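Local coordinates for protein Thf1 (Thermosynechococcus elongatus, PDB 5MJR), which may take part in the biogenesis of the photosynthetic membrane, and associates with the FtsH protease complex involved in photosystem II repair, at residues R121-S124 with Q125-E129; A158-Q161 with E162-G165; I169-N172 with E173-Q177. All coordinates share one frame; numbering follows the deposited sequence.

Interaction 1 of 3, residues R121-S124 with Q125-E129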
loop_
_atom_site.group_PDB
_atom_site.type_symbol
_atom_site.label_atom_id
_atom_site.label_comp_id
_atom_site.label_asym_id
_atom_site.label_seq_id
_atom_site.Cartn_x
_atom_site.Cartn_y
_atom_site.Cartn_z
ATOM N N ARG A 121 -0.600 16.710 11.494
ATOM C CA ARG A 121 0.400 16.635 12.561
ATOM C C ARG A 121 1.771 16.781 12.076
ATOM O O ARG A 121 2.133 16.327 10.943
ATOM C CB ARG A 121 0.264 15.352 13.372
ATOM C CG ARG A 121 -1.069 15.154 14.012
ATOM C CD ARG A 121 -1.080 13.879 14.858
ATOM N NE ARG A 121 -2.467 13.447 15.037
ATOM C CZ ARG A 121 -2.888 12.468 15.810
ATOM N NH1 ARG A 121 -2.107 11.801 16.646
ATOM N NH2 ARG A 121 -4.184 12.113 15.682
ATOM N N PRO A 122 2.602 17.489 12.938
ATOM C CA PRO A 122 3.966 17.545 12.595
ATOM C C PRO A 122 4.608 16.234 12.917
ATOM O O PRO A 122 4.127 15.508 13.753
ATOM C CB PRO A 122 4.509 18.721 13.502
ATOM C CG PRO A 122 3.670 18.507 14.756
ATOM C CD PRO A 122 2.313 18.277 14.132
ATOM N N LEU A 123 5.706 15.958 12.170
ATOM C CA LEU A 123 6.387 14.738 12.428
ATOM C C LEU A 123 6.800 14.557 13.992
ATOM O O LEU A 123 6.765 13.412 14.510
ATOM C CB LEU A 123 7.680 14.647 11.621
ATOM C CG LEU A 123 8.400 13.371 11.529
ATOM C CD1 LEU A 123 7.571 12.247 11.026
ATOM C CD2 LEU A 123 9.702 13.593 10.791
ATOM N N SER A 124 7.112 15.686 14.695
ATOM C CA SER A 124 7.537 15.572 16.083
ATOM C C SER A 124 6.482 14.858 16.957
ATOM O O SER A 124 6.838 14.095 17.879
ATOM C CB SER A 124 7.772 16.975 16.658
ATOM O OG SER A 124 6.669 17.803 16.570
ATOM N N GLN A 125 5.195 15.103 16.708
ATOM C CA GLN A 125 4.143 14.462 17.501
ATOM C C GLN A 125 4.023 12.953 17.207
ATOM O O GLN A 125 3.769 12.177 18.143
ATOM C CB GLN A 125 2.757 15.138 17.242
ATOM C CG GLN A 125 2.616 16.456 17.893
ATOM C CD GLN A 125 1.334 17.190 17.512
ATOM O OE1 GLN A 125 0.650 16.878 16.461
ATOM N NE2 GLN A 125 0.996 18.182 18.350
ATOM N N ILE A 126 4.243 12.571 15.963
ATOM C CA ILE A 126 4.298 11.159 15.567
ATOM C C ILE A 126 5.476 10.472 16.273
ATOM O O ILE A 126 5.354 9.327 16.797
ATOM C CB ILE A 126 4.406 11.079 14.042
ATOM C CG1 ILE A 126 3.148 11.683 13.356
ATOM C CG2 ILE A 126 4.585 9.640 13.600
ATOM C CD1 ILE A 126 1.836 11.138 13.793
ATOM N N LEU A 127 6.645 11.097 16.260
ATOM C CA LEU A 127 7.835 10.531 16.893
ATOM C C LEU A 127 7.564 10.379 18.424
ATOM O O LEU A 127 7.924 9.378 18.983
ATOM C CB LEU A 127 9.029 11.397 16.624
ATOM C CG LEU A 127 9.487 11.562 15.178
ATOM C CD1 LEU A 127 10.591 12.597 14.941
ATOM C CD2 LEU A 127 9.980 10.243 14.598
ATOM N N ASP A 128 6.939 11.373 19.042
ATOM C CA ASP A 128 6.666 11.297 20.456
ATOM C C ASP A 128 5.738 10.078 20.779
ATOM O O ASP A 128 5.944 9.335 21.728
ATOM C CB ASP A 128 5.991 12.551 20.948
ATOM C CG ASP A 128 6.940 13.730 21.090
ATOM O OD1 ASP A 128 8.190 13.473 21.074
ATOM O OD2 ASP A 128 6.429 14.880 21.267
ATOM N N GLU A 129 4.728 9.845 19.907
ATOM C CA GLU A 129 3.818 8.723 20.104
ATOM C C GLU A 129 4.540 7.388 19.909
ATOM O O GLU A 129 4.399 6.452 20.716
ATOM C CB GLU A 129 2.636 8.889 19.189
ATOM C CG GLU A 129 1.570 7.962 19.560
ATOM C CD GLU A 129 0.192 8.145 18.845
ATOM O OE1 GLU A 129 -0.133 9.227 18.260
ATOM O OE2 GLU A 129 -0.602 7.209 18.990
HETATM O O HOH W 1 -2.868 9.473 18.017
HETATM O O HOH W 2 0.785 11.653 17.382
HETATM O O HOH W 3 9.500 14.453 18.955
#
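Arg121 reaches over the first turn of helix 123-131 toward Glu129. Pro122 is the N-cap of this helix, and the side chain of Arg121, one residue earlier, lies along its start. The Arg121 chain runs extended from CG to NE. Its guanidinium lies nearly parallel to the Glu129 carboxylate, the planes 18° apart. Glu129 OE1 stands at the guanidinium edge, 3.6 Å from Arg121 NH1, which makes a long salt bridge. Two waters, both in the guanidinium plane, also bridge the pair. Each accepts from Arg121 NH1 and donates to Glu129 OE1. The other ends are held too: Arg121 NH2 bonds Gln117 O, and Glu129 OE2 bonds Ser136 OG.

Gln125 crosses Arg121 at about a right angle, its amide plane 84° from the guanidinium. Gln125 OE1 comes within 3.5 Å of Arg121 CG and 3.2 Å of Pro122 CD. On the buried side Ile126 CD1 lies 4.1 Å from Arg121 CD. One turn apart, Leu123 and Leu127 cross obliquely. Leu123 has its CG opposite the backbone N (chi1 -168°), which brings CG back toward the next turn, 4.1 Å from Leu127 CD1. On the exposed side a water donates to Ser124 O, 2.9 Å away, and to Asp128 OD1, 2.7 Å away.

Interaction 2 of 3, residues A158-Q161 with E162-G165; sequences AFLQ and ELAG
Glu162 and Leu163 bond back to Phe159 and Leu160 as helix 150-162 runs out. Glu162 N donates to Phe159 O over 2.9 Å, and Leu163 N donates to Leu160 O over 3.1 Å. Each bond spans three residues. Both donors stand well above the acceptor's carbonyl plane, off the lone-pair directions. Leu163 then leaves helical geometry with psi 177°, and the chain goes on as loop.

Waters take up carbonyls at this end. One donates to Gln161 O and to Leu163 O, tying the last turn to the departing loop. Another donates to Ala158 O over 2.7 Å and to Glu162 OE2 over 3.1 Å. The Glu162 chain bends at chi2 (-72°), which keeps its carboxylate close to the helix. Its OE1 is bonded by Gln119 NE2.

This is the C-terminal end of a helix in an all-helical fold, with Leu163 folding back onto the final turn. Its two methyls meet two neighbours. Leu163 CD2 lies 3.9 Å from Phe159 CE1, oblique to the ring. Leu163 CD1 lies between Leu160 CD2, 3.9 Å away, and Phe159 CZ, 4.1 Å away. The two leucines also meet at a slant. With chi1 at 160° the Phe159 ring swings away from the backbone N, toward Leu163. The Phe159 ring also meets the ring of Trp115, and its side chain touches Leu71 of helix 67-80.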
loop_
_atom_site.group_PDB
_atom_site.type_symbol
_atom_site.label_atom_id
_atom_site.label_comp_id
_atom_site.label_asym_id
_atom_site.label_seq_id
_atom_site.Cartn_x
_atom_site.Cartn_y
_atom_site.Cartn_z
ATOM N N ALA A 158 2.121 7.260 1.945
ATOM C CA ALA A 158 0.753 7.791 2.031
ATOM C C ALA A 158 0.398 8.327 3.383
ATOM O O ALA A 158 -0.255 9.343 3.513
ATOM C CB ALA A 158 -0.266 6.717 1.598
ATOM N N PHE A 159 0.881 7.626 4.429
ATOM C CA PHE A 159 0.722 8.187 5.770
ATOM C C PHE A 159 1.434 9.500 5.939
ATOM O O PHE A 159 0.823 10.452 6.478
ATOM C CB PHE A 159 1.254 7.135 6.758
ATOM C CG PHE A 159 1.605 7.698 8.116
ATOM C CD1 PHE A 159 0.655 8.369 8.899
ATOM C CD2 PHE A 159 2.867 7.625 8.618
ATOM C CE1 PHE A 159 0.986 8.884 10.138
ATOM C CE2 PHE A 159 3.219 8.187 9.850
ATOM C CZ PHE A 159 2.274 8.815 10.576
ATOM N N LEU A 160 2.653 9.582 5.474
ATOM C CA LEU A 160 3.416 10.803 5.663
ATOM C C LEU A 160 2.736 11.959 4.953
ATOM O O LEU A 160 2.845 13.116 5.427
ATOM C CB LEU A 160 4.855 10.591 5.190
ATOM C CG LEU A 160 5.704 9.645 5.995
ATOM C CD1 LEU A 160 6.996 9.372 5.298
ATOM C CD2 LEU A 160 5.857 10.046 7.439
ATOM N N GLN A 161 2.104 11.674 3.825
ATOM C CA GLN A 161 1.355 12.697 3.144
ATOM C C GLN A 161 0.178 13.332 3.951
ATOM O O GLN A 161 -0.182 14.448 3.612
ATOM C CB GLN A 161 0.852 12.197 1.854
ATOM C CG GLN A 161 1.864 11.963 0.759
ATOM C CD GLN A 161 1.225 11.525 -0.572
ATOM O OE1 GLN A 161 0.688 10.427 -0.711
ATOM N NE2 GLN A 161 1.276 12.375 -1.536
ATOM N N GLU A 162 -0.349 12.601 4.957
ATOM C CA GLU A 162 -1.400 13.127 5.800
ATOM C C GLU A 162 -0.872 14.150 6.725
ATOM O O GLU A 162 -1.648 14.948 7.199
ATOM C CB GLU A 162 -2.025 12.059 6.733
ATOM C CG GLU A 162 -2.779 11.011 5.999
ATOM C CD GLU A 162 -4.090 11.425 5.396
ATOM O OE1 GLU A 162 -4.735 12.419 5.827
ATOM O OE2 GLU A 162 -4.446 10.687 4.492
ATOM N N LEU A 163 0.392 14.044 7.091
ATOM C CA LEU A 163 0.964 14.913 8.111
ATOM C C LEU A 163 1.141 16.341 7.548
ATOM O O LEU A 163 0.810 16.695 6.408
ATOM C CB LEU A 163 2.340 14.335 8.596
ATOM C CG LEU A 163 2.289 12.931 9.140
ATOM C CD1 LEU A 163 3.646 12.511 9.552
ATOM C CD2 LEU A 163 1.325 12.786 10.284
ATOM N N ALA A 164 1.587 17.180 8.400
ATOM C CA ALA A 164 2.047 18.505 7.963
ATOM C C ALA A 164 2.676 18.432 6.456
ATOM O O ALA A 164 3.549 17.515 6.156
ATOM C CB ALA A 164 3.055 18.820 8.829
ATOM N N GLY A 165 2.311 19.290 5.515
ATOM C CA GLY A 165 2.943 19.216 4.222
ATOM C C GLY A 165 4.477 19.217 4.169
ATOM O O GLY A 165 5.077 18.677 3.274
HETATM O O HOH W 4 -2.425 10.141 2.141
HETATM O O HOH W 5 3.270 15.702 4.432
HETATM O O HOH W 6 -0.869 16.910 4.372
#

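Interaction 3 of 3, residues I169-N172 with E173-Q177; sequences IHLN and ETLDQ
Leu171 and Leu175 pack one turn apart. In Leu171 a chi1 of -177° leans the branched end toward the next turn. Leu175 CG instead lies anti to its own carbonyl carbon (chi1 -66°). The two side chains pass each other at an angle, with Leu171 CG 3.8 Å from Leu175 CD1 and Leu171 CD1 3.9 Å from Leu175 CG.

Helix 171-178 begins here, with His170 at the N-cap position directly after helix 166-169. The His170 carbonyl opens the new helix by accepting from Thr174 N over 3.0 Å. Thr174 OG1 sits 3.1 Å from the same His170 O. Val167 O is its other acceptor. With one proton for two carbonyls, the bond to His170 O is not settled. The Thr174 hydroxyl thus faces the junction of the two helices. Leu175 sits against Leu156 of helix 150-162 and Val189 of helix 186-198.

On the outer side, His170 CB meets Glu173 CB at 4.2 Å. The Glu173 carboxylate does not contact the imidazole. The Asp176 carboxylate forms a salt bridge through OD1 with Lys190 NZ.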
loop_
_atom_site.group_PDB
_atom_site.type_symbol
_atom_site.label_atom_id
_atom_site.label_comp_id
_atom_site.label_asym_id
_atom_site.label_seq_id
_atom_site.Cartn_x
_atom_site.Cartn_y
_atom_site.Cartn_z
ATOM N N ILE A 169 7.698 16.856 1.451
ATOM C CA ILE A 169 8.563 17.720 0.654
ATOM C C ILE A 169 10.015 17.433 1.035
ATOM O O ILE A 169 10.860 17.379 0.184
ATOM C CB ILE A 169 8.142 19.248 0.823
ATOM C CG1 ILE A 169 6.773 19.482 0.184
ATOM C CG2 ILE A 169 9.166 20.175 0.202
ATOM C CD1 ILE A 169 6.154 20.834 0.543
ATOM N N HIS A 170 10.277 17.353 2.349
ATOM C CA HIS A 170 11.587 16.980 2.894
ATOM C C HIS A 170 11.613 15.446 3.222
ATOM O O HIS A 170 11.782 15.027 4.371
ATOM C CB HIS A 170 11.841 17.835 4.185
ATOM C CG HIS A 170 11.817 19.315 3.952
ATOM N ND1 HIS A 170 12.638 19.834 3.027
ATOM C CD2 HIS A 170 10.985 20.316 4.394
ATOM C CE1 HIS A 170 12.475 21.172 2.963
ATOM N NE2 HIS A 170 11.396 21.463 3.715
ATOM N N LEU A 171 11.298 14.627 2.215
ATOM C CA LEU A 171 11.147 13.158 2.405
ATOM C C LEU A 171 12.454 12.531 2.927
ATOM O O LEU A 171 12.431 11.681 3.845
ATOM C CB LEU A 171 10.644 12.480 1.132
ATOM C CG LEU A 171 10.425 10.974 1.370
ATOM C CD1 LEU A 171 9.304 10.672 2.318
ATOM C CD2 LEU A 171 10.078 10.380 0.008
ATOM N N ASN A 172 13.569 13.034 2.408
ATOM C CA ASN A 172 14.866 12.575 2.861
ATOM C C ASN A 172 15.032 12.719 4.359
ATOM O O ASN A 172 15.372 11.759 5.076
ATOM C CB ASN A 172 16.023 13.441 2.191
ATOM C CG ASN A 172 16.090 13.380 0.613
ATOM O OD1 ASN A 172 15.932 12.213 0.029
ATOM N ND2 ASN A 172 16.225 14.586 -0.096
ATOM N N GLU A 173 14.808 13.934 4.827
ATOM C CA GLU A 173 14.982 14.249 6.199
ATOM C C GLU A 173 14.030 13.455 7.051
ATOM O O GLU A 173 14.348 12.949 8.126
ATOM C CB GLU A 173 14.709 15.759 6.359
ATOM C CG GLU A 173 15.156 16.366 7.621
ATOM C CD GLU A 173 16.077 17.602 7.254
ATOM O OE1 GLU A 173 16.576 18.344 8.198
ATOM O OE2 GLU A 173 16.342 17.794 5.989
ATOM N N THR A 174 12.798 13.343 6.574
ATOM C CA THR A 174 11.778 12.595 7.341
ATOM C C THR A 174 12.181 11.101 7.537
ATOM O O THR A 174 12.060 10.559 8.653
ATOM C CB THR A 174 10.383 12.729 6.664
ATOM O OG1 THR A 174 10.005 14.118 6.720
ATOM C CG2 THR A 174 9.378 11.817 7.279
ATOM N N LEU A 175 12.548 10.471 6.422
ATOM C CA LEU A 175 12.944 9.083 6.461
ATOM C C LEU A 175 14.144 8.870 7.434
ATOM O O LEU A 175 14.195 7.934 8.192
ATOM C CB LEU A 175 13.192 8.520 5.087
ATOM C CG LEU A 175 11.945 8.434 4.203
ATOM C CD1 LEU A 175 12.313 7.994 2.807
ATOM C CD2 LEU A 175 10.810 7.562 4.769
ATOM N N ASP A 176 15.107 9.774 7.335
ATOM C CA ASP A 176 16.244 9.720 8.250
ATOM C C ASP A 176 15.871 9.869 9.727
ATOM O O ASP A 176 16.500 9.221 10.554
ATOM C CB ASP A 176 17.268 10.727 7.868
ATOM C CG ASP A 176 18.072 10.351 6.621
ATOM O OD1 ASP A 176 18.055 9.120 6.219
ATOM O OD2 ASP A 176 18.719 11.273 6.083
ATOM N N GLN A 177 14.884 10.675 10.035
ATOM C CA GLN A 177 14.419 10.823 11.414
ATOM C C GLN A 177 13.756 9.506 11.908
ATOM O O GLN A 177 13.770 9.154 13.054
ATOM C CB GLN A 177 13.399 11.947 11.514
ATOM C CG GLN A 177 13.937 13.353 11.358
ATOM C CD GLN A 177 12.968 14.456 11.669
ATOM O OE1 GLN A 177 12.615 15.302 10.807
ATOM N NE2 GLN A 177 12.566 14.498 12.938
#

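The three contacts follow in series along the chain. Interactions 1 and 3 lie at helix starts, each with two touching residues buried and four exposed. Interaction 2, at a helix end, has three of six buried and lies nearest the chain's centre. Interactions 1 and 2 join through a probable hydrogen bond from Ala164 N to Arg121 O and through Ile126 on Phe159 and Leu163. Interaction 3 meets both: Leu123 and Leu160 each reach Thr174 CG2, with the Gln177 amide against Leu123 and Leu127. Outward, interaction 1 carries a water-bridged charge pair, interaction 2 hydrated carbonyls, and interaction 3 the Asp176-Lys190 salt bridge. The Thr174 hydroxyl lies inside, near two carbonyls.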